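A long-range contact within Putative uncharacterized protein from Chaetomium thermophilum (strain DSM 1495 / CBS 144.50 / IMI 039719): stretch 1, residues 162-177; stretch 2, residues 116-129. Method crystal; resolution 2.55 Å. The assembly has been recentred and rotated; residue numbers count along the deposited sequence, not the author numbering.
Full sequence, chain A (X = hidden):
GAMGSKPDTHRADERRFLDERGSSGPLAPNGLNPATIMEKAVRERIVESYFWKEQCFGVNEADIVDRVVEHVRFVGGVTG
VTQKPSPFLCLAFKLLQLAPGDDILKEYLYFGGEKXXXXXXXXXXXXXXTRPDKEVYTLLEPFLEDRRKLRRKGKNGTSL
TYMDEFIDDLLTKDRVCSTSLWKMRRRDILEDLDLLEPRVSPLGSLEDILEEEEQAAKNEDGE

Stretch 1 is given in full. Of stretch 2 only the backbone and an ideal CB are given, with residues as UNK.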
ATOM      1  N   TYR A 162      -8.943   4.259   6.868  1.00 60.12           N
ATOM      2  CA  TYR A 162      -8.501   3.361   7.926  1.00 49.17           C
ATOM      3  C   TYR A 162      -7.196   2.685   7.547  1.00 57.11           C
ATOM      4  O   TYR A 162      -6.861   2.586   6.365  1.00 61.58           O
ATOM      5  CB  TYR A 162      -9.573   2.309   8.208  1.00 47.11           C
ATOM      6  CG  TYR A 162     -10.937   2.896   8.483  1.00 53.09           C
ATOM      7  CD1 TYR A 162     -11.801   3.198   7.441  1.00 50.36           C
ATOM      8  CD2 TYR A 162     -11.369   3.133   9.781  1.00 48.49           C
ATOM      9  CE1 TYR A 162     -13.052   3.735   7.679  1.00 56.58           C
ATOM     10  CE2 TYR A 162     -12.619   3.666  10.031  1.00 56.83           C
ATOM     11  CZ  TYR A 162     -13.455   3.966   8.974  1.00 58.04           C
ATOM     12  OH  TYR A 162     -14.700   4.498   9.207  1.00 87.92           O
ATOM     13  N   MET A 163      -6.480   2.191   8.551  1.00 52.92           N
ATOM     14  CA  MET A 163      -5.192   1.557   8.318  1.00 53.95           C
ATOM     15  C   MET A 163      -5.306   0.384   7.351  1.00 47.16           C
ATOM     16  O   MET A 163      -4.495   0.251   6.444  1.00 56.75           O
ATOM     17  CB  MET A 163      -4.582   1.085   9.636  1.00 42.48           C
ATOM     18  CG  MET A 163      -3.266   0.354   9.462  1.00 48.57           C
ATOM     19  SD  MET A 163      -1.942   1.425   8.870  1.00 61.22           S
ATOM     20  CE  MET A 163      -1.876   2.645  10.177  1.00 58.63           C
ATOM     21  N   ASP A 164      -6.325  -0.448   7.528  1.00 43.57           N
ATOM     22  CA  ASP A 164      -6.506  -1.602   6.658  1.00 51.34           C
ATOM     23  C   ASP A 164      -6.813  -1.152   5.235  1.00 60.42           C
ATOM     24  O   ASP A 164      -6.413  -1.802   4.266  1.00 68.62           O
ATOM     25  CB  ASP A 164      -7.609  -2.522   7.190  1.00 45.56           C
ATOM     26  CG  ASP A 164      -8.911  -1.800   7.440  1.00 50.85           C
ATOM     27  OD1 ASP A 164      -8.925  -0.866   8.270  1.00 57.32           O
ATOM     28  OD2 ASP A 164      -9.928  -2.186   6.829  1.00 48.42           O
ATOM     29  N   GLU A 165      -7.507  -0.025   5.117  1.00 49.42           N
ATOM     30  CA  GLU A 165      -7.799   0.552   3.811  1.00 58.95           C
ATOM     31  C   GLU A 165      -6.543   1.124   3.152  1.00 61.39           C
ATOM     32  O   GLU A 165      -6.366   1.019   1.939  1.00 54.41           O
ATOM     33  CB  GLU A 165      -8.862   1.638   3.936  1.00 44.71           C
ATOM     34  CG  GLU A 165     -10.272   1.142   3.664  1.00 69.62           C
ATOM     35  CD  GLU A 165     -11.262   2.279   3.505  1.00 93.73           C
ATOM     36  OE1 GLU A 165     -10.871   3.444   3.731  1.00 95.87           O
ATOM     37  OE2 GLU A 165     -12.427   2.010   3.144  1.00107.87           O
ATOM     38  N   PHE A 166      -5.678   1.731   3.955  1.00 54.29           N
ATOM     39  CA  PHE A 166      -4.414   2.257   3.460  1.00 58.92           C
ATOM     40  C   PHE A 166      -3.501   1.125   2.979  1.00 65.29           C
ATOM     41  O   PHE A 166      -2.889   1.216   1.912  1.00 58.01           O
ATOM     42  CB  PHE A 166      -3.729   3.087   4.551  1.00 45.89           C
ATOM     43  CG  PHE A 166      -2.489   3.792   4.089  1.00 45.83           C
ATOM     44  CD1 PHE A 166      -2.557   4.794   3.135  1.00 47.56           C
ATOM     45  CD2 PHE A 166      -1.251   3.446   4.605  1.00 39.62           C
ATOM     46  CE1 PHE A 166      -1.410   5.442   2.707  1.00 51.80           C
ATOM     47  CE2 PHE A 166      -0.101   4.088   4.181  1.00 50.03           C
ATOM     48  CZ  PHE A 166      -0.181   5.088   3.233  1.00 44.86           C
ATOM     49  N   ILE A 167      -3.424   0.059   3.772  1.00 59.13           N
ATOM     50  CA  ILE A 167      -2.641  -1.121   3.419  1.00 53.16           C
ATOM     51  C   ILE A 167      -3.168  -1.743   2.136  1.00 61.44           C
ATOM     52  O   ILE A 167      -2.399  -2.065   1.228  1.00 63.69           O
ATOM     53  CB  ILE A 167      -2.669  -2.184   4.534  1.00 57.19           C
ATOM     54  CG1 ILE A 167      -2.021  -1.640   5.806  1.00 51.68           C
ATOM     55  CG2 ILE A 167      -1.969  -3.450   4.083  1.00 58.69           C
ATOM     56  CD1 ILE A 167      -0.593  -1.223   5.621  1.00 49.84           C
ATOM     57  N   ASP A 168      -4.487  -1.894   2.065  1.00 56.23           N
ATOM     58  CA  ASP A 168      -5.125  -2.459   0.885  1.00 58.37           C
ATOM     59  C   ASP A 168      -4.828  -1.598  -0.339  1.00 70.49           C
ATOM     60  O   ASP A 168      -4.611  -2.122  -1.434  1.00 64.46           O
ATOM     61  CB  ASP A 168      -6.637  -2.579   1.093  1.00 62.47           C
ATOM     62  CG  ASP A 168      -7.303  -3.455   0.049  1.00 64.88           C
ATOM     63  OD1 ASP A 168      -6.742  -4.518  -0.291  1.00 66.53           O
ATOM     64  OD2 ASP A 168      -8.385  -3.071  -0.444  1.00 77.58           O
ATOM     65  N   ASP A 169      -4.810  -0.280  -0.148  1.00 56.48           N
ATOM     66  CA  ASP A 169      -4.445   0.641  -1.220  1.00 53.12           C
ATOM     67  C   ASP A 169      -3.009   0.417  -1.689  1.00 66.57           C
ATOM     68  O   ASP A 169      -2.736   0.394  -2.886  1.00 53.19           O
ATOM     69  CB  ASP A 169      -4.626   2.091  -0.780  1.00 48.97           C
ATOM     70  CG  ASP A 169      -6.070   2.551  -0.862  1.00 73.36           C
ATOM     71  OD1 ASP A 169      -6.920   1.756  -1.314  1.00 68.39           O
ATOM     72  OD2 ASP A 169      -6.348   3.714  -0.499  1.00 73.33           O
ATOM     73  N   LEU A 170      -2.098   0.246  -0.740  1.00 52.18           N
ATOM     74  CA  LEU A 170      -0.704  -0.032  -1.062  1.00 48.73           C
ATOM     75  C   LEU A 170      -0.574  -1.325  -1.860  1.00 68.24           C
ATOM     76  O   LEU A 170       0.236  -1.429  -2.781  1.00 70.78           O
ATOM     77  CB  LEU A 170       0.129  -0.128   0.214  1.00 45.67           C
ATOM     78  CG  LEU A 170       0.312   1.146   1.030  1.00 51.70           C
ATOM     79  CD1 LEU A 170       1.007   0.813   2.340  1.00 46.71           C
ATOM     80  CD2 LEU A 170       1.127   2.152   0.231  1.00 44.61           C
ATOM     81  N   LEU A 171      -1.365  -2.318  -1.473  1.00 64.14           N
ATOM     82  CA  LEU A 171      -1.330  -3.633  -2.100  1.00 56.52           C
ATOM     83  C   LEU A 171      -2.043  -3.732  -3.454  1.00 58.22           C
ATOM     84  O   LEU A 171      -1.756  -4.638  -4.231  1.00 79.54           O
ATOM     85  CB  LEU A 171      -1.911  -4.664  -1.133  1.00 47.19           C
ATOM     86  CG  LEU A 171      -1.106  -4.791   0.163  1.00 60.20           C
ATOM     87  CD1 LEU A 171      -1.679  -5.876   1.058  1.00 57.05           C
ATOM     88  CD2 LEU A 171       0.367  -5.048  -0.146  1.00 51.91           C
ATOM     89  N   THR A 172      -2.986  -2.834  -3.730  1.00 55.81           N
ATOM     90  CA  THR A 172      -3.815  -2.980  -4.932  1.00 60.44           C
ATOM     91  C   THR A 172      -3.794  -1.795  -5.897  1.00 66.88           C
ATOM     92  O   THR A 172      -4.411  -1.850  -6.960  1.00 60.98           O
ATOM     93  CB  THR A 172      -5.292  -3.232  -4.563  1.00 59.89           C
ATOM     94  OG1 THR A 172      -5.859  -2.035  -4.017  1.00 67.00           O
ATOM     95  CG2 THR A 172      -5.411  -4.361  -3.552  1.00 60.38           C
ATOM     96  N   LYS A 173      -3.104  -0.721  -5.536  1.00 62.38           N
ATOM     97  CA  LYS A 173      -3.161   0.486  -6.350  1.00 59.54           C
ATOM     98  C   LYS A 173      -1.795   0.840  -6.931  1.00 62.66           C
ATOM     99  O   LYS A 173      -0.756   0.539  -6.339  1.00 59.53           O
ATOM    100  CB  LYS A 173      -3.704   1.656  -5.531  1.00 61.81           C
ATOM    101  CG  LYS A 173      -5.206   1.854  -5.669  1.00 80.00           C
ATOM    102  CD  LYS A 173      -5.732   2.860  -4.659  1.00 91.17           C
ATOM    103  CE  LYS A 173      -7.134   3.320  -5.031  1.00106.30           C
ATOM    104  NZ  LYS A 173      -8.186   2.573  -4.288  1.00111.61           N
ATOM    105  N   ASP A 174      -1.810   1.466  -8.105  1.00 58.05           N
ATOM    106  CA  ASP A 174      -0.593   1.898  -8.789  1.00 61.55           C
ATOM    107  C   ASP A 174      -0.021   3.199  -8.235  1.00 73.88           C
ATOM    108  O   ASP A 174       1.193   3.391  -8.233  1.00 83.62           O
ATOM    109  CB  ASP A 174      -0.852   2.046 -10.291  1.00 53.84           C
ATOM    110  CG  ASP A 174      -1.034   0.709 -10.983  1.00 73.82           C
ATOM    111  OD1 ASP A 174      -0.485  -0.297 -10.484  1.00 67.94           O
ATOM    112  OD2 ASP A 174      -1.723   0.665 -12.022  1.00 87.23           O
ATOM    113  N   ARG A 175      -0.892   4.099  -7.792  1.00 71.46           N
ATOM    114  CA  ARG A 175      -0.441   5.392  -7.291  1.00 63.36           C
ATOM    115  C   ARG A 175      -1.023   5.714  -5.915  1.00 62.10           C
ATOM    116  O   ARG A 175      -2.238   5.737  -5.725  1.00 71.56           O
ATOM    117  CB  ARG A 175      -0.808   6.494  -8.285  1.00 66.94           C
ATOM    118  CG  ARG A 175      -0.090   7.809  -8.048  1.00 73.18           C
ATOM    119  CD  ARG A 175      -0.104   8.675  -9.297  1.00 77.25           C
ATOM    120  NE  ARG A 175       0.996   9.632  -9.299  1.00 78.93           N
ATOM    121  CZ  ARG A 175       0.875  10.899  -8.920  1.00 89.79           C
ATOM    122  NH1 ARG A 175      -0.299  11.354  -8.501  1.00 87.91           N
ATOM    123  NH2 ARG A 175       1.924  11.711  -8.951  1.00 88.68           N
ATOM    124  N   VAL A 176      -0.134   5.960  -4.958  1.00 57.93           N
ATOM    125  CA  VAL A 176      -0.521   6.301  -3.596  1.00 58.22           C
ATOM    126  C   VAL A 176       0.318   7.464  -3.079  1.00 68.99           C
ATOM    127  O   VAL A 176       1.543   7.442  -3.195  1.00 66.86           O
ATOM    128  CB  VAL A 176      -0.369   5.088  -2.654  1.00 56.56           C
ATOM    129  CG1 VAL A 176      -0.452   5.512  -1.193  1.00 56.58           C
ATOM    130  CG2 VAL A 176      -1.415   4.035  -2.979  1.00 47.25           C
ATOM    131  N   CYS A 177      -0.346   8.473  -2.514  1.00 64.43           N
ATOM    132  CA  CYS A 177       0.329   9.641  -1.950  1.00 53.30           C
ATOM    133  C   CYS A 177       1.199  10.342  -2.983  1.00 64.21           C
ATOM    134  O   CYS A 177       2.365  10.638  -2.722  1.00 62.75           O
ATOM    135  CB  CYS A 177       1.178   9.251  -0.741  1.00 48.63           C
ATOM    136  SG  CYS A 177       0.229   8.955   0.754  1.00 68.55           S
ATOM    137  N   UNK A 116       2.238   4.136  17.511  1.00 78.47           N
ATOM    138  CA  UNK A 116       1.893   5.256  16.633  1.00 56.48           C
ATOM    139  C   UNK A 116       1.477   4.809  15.237  1.00 68.88           C
ATOM    140  O   UNK A 116       2.306   4.372  14.426  1.00 66.14           O
ATOM    141  CB  UNK A 116       3.080   6.216  16.526  1.00 56.48           C
ATOM    142  N   UNK A 117       0.186   4.957  14.959  1.00 51.16           N
ATOM    143  CA  UNK A 117      -0.402   4.450  13.729  1.00 53.27           C
ATOM    144  C   UNK A 117       0.196   5.085  12.476  1.00 55.34           C
ATOM    145  O   UNK A 117       0.363   4.405  11.472  1.00 58.68           O
ATOM    146  CB  UNK A 117      -1.914   4.681  13.749  1.00 53.27           C
ATOM    147  N   UNK A 118       0.488   6.382  12.510  1.00 52.18           N
ATOM    148  CA  UNK A 118       1.073   7.045  11.343  1.00 52.81           C
ATOM    149  C   UNK A 118       2.504   6.560  11.095  1.00 64.51           C
ATOM    150  O   UNK A 118       2.981   6.565   9.961  1.00 53.54           O
ATOM    151  CB  UNK A 118       1.057   8.563  11.531  1.00 52.81           C
ATOM    152  N   UNK A 119       3.188   6.130  12.150  1.00 51.61           N
ATOM    153  CA  UNK A 119       4.508   5.533  11.981  1.00 53.52           C
ATOM    154  C   UNK A 119       4.381   4.224  11.201  1.00 55.19           C
ATOM    155  O   UNK A 119       5.209   3.919  10.338  1.00 64.91           O
ATOM    156  CB  UNK A 119       5.174   5.293  13.337  1.00 53.52           C
ATOM    157  N   UNK A 120       3.343   3.449  11.513  1.00 42.98           N
ATOM    158  CA  UNK A 120       3.072   2.209  10.790  1.00 53.21           C
ATOM    159  C   UNK A 120       2.702   2.497   9.347  1.00 53.08           C
ATOM    160  O   UNK A 120       3.090   1.763   8.440  1.00 61.65           O
ATOM    161  CB  UNK A 120       1.953   1.420  11.473  1.00 53.21           C
ATOM    162  N   UNK A 121       1.933   3.562   9.142  1.00 39.90           N
ATOM    163  CA  UNK A 121       1.540   3.953   7.793  1.00 62.62           C
ATOM    164  C   UNK A 121       2.767   4.327   6.968  1.00 63.82           C
ATOM    165  O   UNK A 121       2.908   3.907   5.818  1.00 54.21           O
ATOM    166  CB  UNK A 121       0.552   5.121   7.838  1.00 62.62           C
ATOM    167  N   UNK A 122       3.667   5.090   7.583  1.00 54.27           N
ATOM    168  CA  UNK A 122       4.902   5.504   6.936  1.00 61.76           C
ATOM    169  C   UNK A 122       5.767   4.304   6.597  1.00 58.31           C
ATOM    170  O   UNK A 122       6.247   4.176   5.472  1.00 59.28           O
ATOM    171  CB  UNK A 122       5.675   6.476   7.830  1.00 61.76           C
ATOM    172  N   UNK A 123       5.936   3.413   7.568  1.00 56.00           N
ATOM    173  CA  UNK A 123       6.763   2.227   7.381  1.00 55.93           C
ATOM    174  C   UNK A 123       6.198   1.343   6.278  1.00 60.08           C
ATOM    175  O   UNK A 123       6.940   0.832   5.447  1.00 64.73           O
ATOM    176  CB  UNK A 123       6.872   1.438   8.687  1.00 55.93           C
ATOM    177  N   UNK A 124       4.882   1.169   6.272  1.00 59.61           N
ATOM    178  CA  UNK A 124       4.227   0.361   5.255  1.00 55.56           C
ATOM    179  C   UNK A 124       4.419   0.983   3.876  1.00 55.80           C
ATOM    180  O   UNK A 124       4.694   0.280   2.903  1.00 56.91           O
ATOM    181  CB  UNK A 124       2.738   0.206   5.569  1.00 55.56           C
ATOM    182  N   UNK A 125       4.286   2.305   3.808  1.00 53.08           N
ATOM    183  CA  UNK A 125       4.484   3.037   2.559  1.00 50.75           C
ATOM    184  C   UNK A 125       5.896   2.789   2.036  1.00 56.67           C
ATOM    185  O   UNK A 125       6.086   2.385   0.884  1.00 59.09           O
ATOM    186  CB  UNK A 125       4.240   4.534   2.760  1.00 50.75           C
ATOM    187  N   UNK A 126       6.876   2.978   2.914  1.00 50.18           N
ATOM    188  CA  UNK A 126       8.280   2.817   2.562  1.00 55.27           C
ATOM    189  C   UNK A 126       8.579   1.391   2.111  1.00 63.60           C
ATOM    190  O   UNK A 126       9.354   1.172   1.178  1.00 68.68           O
ATOM    191  CB  UNK A 126       9.170   3.190   3.749  1.00 55.27           C
ATOM    192  N   UNK A 127       7.969   0.425   2.788  1.00 63.47           N
ATOM    193  CA  UNK A 127       8.143  -0.976   2.439  1.00 60.18           C
ATOM    194  C   UNK A 127       7.594  -1.240   1.040  1.00 70.33           C
ATOM    195  O   UNK A 127       8.247  -1.892   0.226  1.00 72.21           O
ATOM    196  CB  UNK A 127       7.454  -1.877   3.466  1.00 60.18           C
ATOM    197  N   UNK A 128       6.410  -0.708   0.756  1.00 57.72           N
ATOM    198  CA  UNK A 128       5.807  -0.867  -0.564  1.00 58.86           C
ATOM    199  C   UNK A 128       6.703  -0.251  -1.636  1.00 66.62           C
ATOM    200  O   UNK A 128       6.808  -0.765  -2.751  1.00 56.87           O
ATOM    201  CB  UNK A 128       4.417  -0.229  -0.600  1.00 58.86           C
ATOM    202  N   UNK A 129       7.340   0.860  -1.287  1.00 56.08           N
ATOM    203  CA  UNK A 129       8.247   1.539  -2.202  1.00 68.66           C
ATOM    204  C   UNK A 129       9.543   0.772  -2.474  1.00 74.55           C
ATOM    205  O   UNK A 129      10.028   0.767  -3.604  1.00 76.01           O
ATOM    206  CB  UNK A 129       8.587   2.922  -1.642  1.00 68.66           C
TER

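Two helices, 163-172 and 117-129, run nearly parallel, 7° between their directions and 10.3 Å between axes at closest approach.

Position 116 precedes the helix and has nothing of stretch 1 near its CB, so the contact sets no preference. It is Phe 116, at the N-cap position.

At 117 the CB points toward stretch 1 and lies 4.1 Å from Met 163 CE. An aliphatic stem suits, with or without a polar end. It is Lys 117, whose end leads away; Met 163 CE also sits 3.1 Å from the backbone O of Lys 117.

Positions 118 and 119 point away and are free of this contact: Tyr 118 and Leu 119.

Position 120 points sideways, its CB 4.2 Å from Met 163 CE, so a side chain with an aliphatic stem, apolar or polar at its end, would suit. Arg 120 supplies one, its CG 4.1 Å from Met 163 SD, while its guanidinium bonds elsewhere in the structure.

At 121 the CB is 3.9 Å from Phe 166 CE2 and 4.2 Å from Met 163 CE. With two apolar groups already at contact distance, a small residue is the simplest answer. Ala 121 is that residue, and its backbone O meets the edge of the Phe 166 ring, 3.4 Å from CE2.

At 122 CA-to-CB points away, and 123 is out of reach; the contact sets no preference. They are Leu 122 and Ala 123.

Position 124 points toward stretch 1, its CB 3.6 Å from Ile 167 CD1 and 3.7 Å from Leu 170 CD1. Contact is complete at the first carbon, favouring a small side chain; Ala 124 ends there.

Position 125 points sideways, with CB 4.5 Å from Phe 166 CZ. Beyond it lie Leu 170, Val 176 and Cys 177, an apolar setting for Leu, Met or an aromatic. Phe 125 uses its reach: CD1 lies 3.8 Å from Leu 170 CD2, CE1 4.2 Å from Val 176 CG1 and CZ 3.9 Å from Cys 177 CB.

Position 126 is out of reach, and 127 points sideways with nothing of stretch 1 within 5.5 Å of its CB; neither is constrained here. They are Tyr 126 and Ile 127.

At 128 the CB points toward stretch 1, 4.1 Å from Leu 170 CD2, and the carbonyls of Leu 170 and Lys 173 lie near the end of helix 163-172. An apolar stem carrying a donor, as in Arg or Lys, suits. Arg 128 donates from NE to Leu 170 O at 2.8 Å; its NH2 donates to a water that in turn donates to both carbonyls.

Position 129 is unconstrained at CB and is Leu 129.

Stretch 2 (116-129) FKYLRALAAFYIRL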
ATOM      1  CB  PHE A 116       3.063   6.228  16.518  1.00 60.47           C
ATOM      2  CG  PHE A 116       3.714   6.545  17.832  1.00 64.86           C
ATOM      3  CD1 PHE A 116       3.052   7.295  18.796  1.00 57.96           C
ATOM      4  CD2 PHE A 116       4.991   6.094  18.103  1.00 66.42           C
ATOM      5  CE1 PHE A 116       3.663   7.585  20.009  1.00 60.23           C
ATOM      6  CE2 PHE A 116       5.606   6.380  19.309  1.00 59.66           C
ATOM      7  CZ  PHE A 116       4.941   7.126  20.264  1.00 57.88           C
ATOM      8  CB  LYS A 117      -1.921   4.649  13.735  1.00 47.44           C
ATOM      9  CG  LYS A 117      -2.373   6.048  14.110  1.00 51.16           C
ATOM     10  CD  LYS A 117      -3.842   6.055  14.494  1.00 64.46           C
ATOM     11  CE  LYS A 117      -4.374   7.461  14.613  1.00 63.23           C
ATOM     12  NZ  LYS A 117      -5.854   7.422  14.740  1.00 75.50           N
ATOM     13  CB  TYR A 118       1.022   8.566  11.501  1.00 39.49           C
ATOM     14  CG  TYR A 118      -0.377   9.098  11.308  1.00 47.50           C
ATOM     15  CD1 TYR A 118      -0.963   9.108  10.051  1.00 44.69           C
ATOM     16  CD2 TYR A 118      -1.136   9.529  12.390  1.00 52.80           C
ATOM     17  CE1 TYR A 118      -2.252   9.563   9.866  1.00 54.81           C
ATOM     18  CE2 TYR A 118      -2.435   9.984  12.215  1.00 44.71           C
ATOM     19  CZ  TYR A 118      -2.984   9.998  10.949  1.00 56.46           C
ATOM     20  OH  TYR A 118      -4.270  10.446  10.762  1.00 53.87           O
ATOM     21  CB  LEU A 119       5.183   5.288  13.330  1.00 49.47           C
ATOM     22  CG  LEU A 119       6.602   4.720  13.253  1.00 62.20           C
ATOM     23  CD1 LEU A 119       7.457   5.581  12.325  1.00 45.52           C
ATOM     24  CD2 LEU A 119       7.225   4.653  14.631  1.00 61.03           C
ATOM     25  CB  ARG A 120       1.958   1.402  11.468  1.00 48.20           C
ATOM     26  CG  ARG A 120       1.531   0.178  10.670  1.00 48.91           C
ATOM     27  CD  ARG A 120       0.720  -0.816  11.482  1.00 57.11           C
ATOM     28  NE  ARG A 120       1.396  -1.178  12.721  1.00 73.87           N
ATOM     29  CZ  ARG A 120       0.872  -1.955  13.662  1.00 67.13           C
ATOM     30  NH1 ARG A 120       1.570  -2.225  14.756  1.00 74.66           N
ATOM     31  NH2 ARG A 120      -0.347  -2.460  13.514  1.00 74.97           N
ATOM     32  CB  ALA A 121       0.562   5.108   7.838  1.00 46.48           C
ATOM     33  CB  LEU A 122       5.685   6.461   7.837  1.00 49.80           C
ATOM     34  CG  LEU A 122       6.964   7.043   7.225  1.00 49.41           C
ATOM     35  CD1 LEU A 122       6.681   7.606   5.837  1.00 50.16           C
ATOM     36  CD2 LEU A 122       7.607   8.088   8.126  1.00 55.10           C
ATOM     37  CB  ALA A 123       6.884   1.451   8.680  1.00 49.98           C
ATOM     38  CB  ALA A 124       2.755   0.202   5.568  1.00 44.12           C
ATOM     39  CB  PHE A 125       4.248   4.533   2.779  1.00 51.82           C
ATOM     40  CG  PHE A 125       4.257   5.355   1.516  1.00 55.47           C
ATOM     41  CD1 PHE A 125       3.724   4.861   0.338  1.00 59.81           C
ATOM     42  CD2 PHE A 125       4.797   6.632   1.514  1.00 59.78           C
ATOM     43  CE1 PHE A 125       3.730   5.625  -0.819  1.00 54.61           C
ATOM     44  CE2 PHE A 125       4.808   7.400   0.361  1.00 57.35           C
ATOM     45  CZ  PHE A 125       4.272   6.895  -0.807  1.00 59.80           C
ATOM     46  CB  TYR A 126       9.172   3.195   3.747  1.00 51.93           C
ATOM     47  CG  TYR A 126      10.646   3.132   3.428  1.00 58.15           C
ATOM     48  CD1 TYR A 126      11.270   4.164   2.744  1.00 60.13           C
ATOM     49  CD2 TYR A 126      11.411   2.035   3.801  1.00 63.25           C
ATOM     50  CE1 TYR A 126      12.615   4.109   2.443  1.00 83.41           C
ATOM     51  CE2 TYR A 126      12.757   1.972   3.506  1.00 65.12           C
ATOM     52  CZ  TYR A 126      13.355   3.011   2.826  1.00 75.88           C
ATOM     53  OH  TYR A 126      14.697   2.951   2.527  1.00 86.85           O
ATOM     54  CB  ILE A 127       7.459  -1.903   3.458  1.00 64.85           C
ATOM     55  CG1 ILE A 127       8.262  -1.930   4.761  1.00 63.25           C
ATOM     56  CG2 ILE A 127       7.319  -3.313   2.896  1.00 59.34           C
ATOM     57  CD1 ILE A 127       7.726  -2.894   5.800  1.00 63.44           C
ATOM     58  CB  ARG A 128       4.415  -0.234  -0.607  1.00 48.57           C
ATOM     59  CG  ARG A 128       3.802  -0.189  -1.999  1.00 50.83           C
ATOM     60  CD  ARG A 128       3.436  -1.597  -2.453  1.00 47.41           C
ATOM     61  NE  ARG A 128       2.827  -1.632  -3.780  1.00 56.81           N
ATOM     62  CZ  ARG A 128       3.492  -1.492  -4.923  1.00 63.68           C
ATOM     63  NH1 ARG A 128       4.803  -1.296  -4.917  1.00 76.90           N
ATOM     64  NH2 ARG A 128       2.842  -1.539  -6.075  1.00 53.90           N
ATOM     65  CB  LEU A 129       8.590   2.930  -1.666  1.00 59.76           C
ATOM     66  CG  LEU A 129       7.438   3.934  -1.622  1.00 60.95           C
ATOM     67  CD1 LEU A 129       7.913   5.259  -1.044  1.00 55.13           C
ATOM     68  CD2 LEU A 129       6.829   4.124  -3.001  1.00 52.88           C
TER
HETATM   69  O   HOH W   1       0.014  -1.722  -5.504  1.00 63.16           O
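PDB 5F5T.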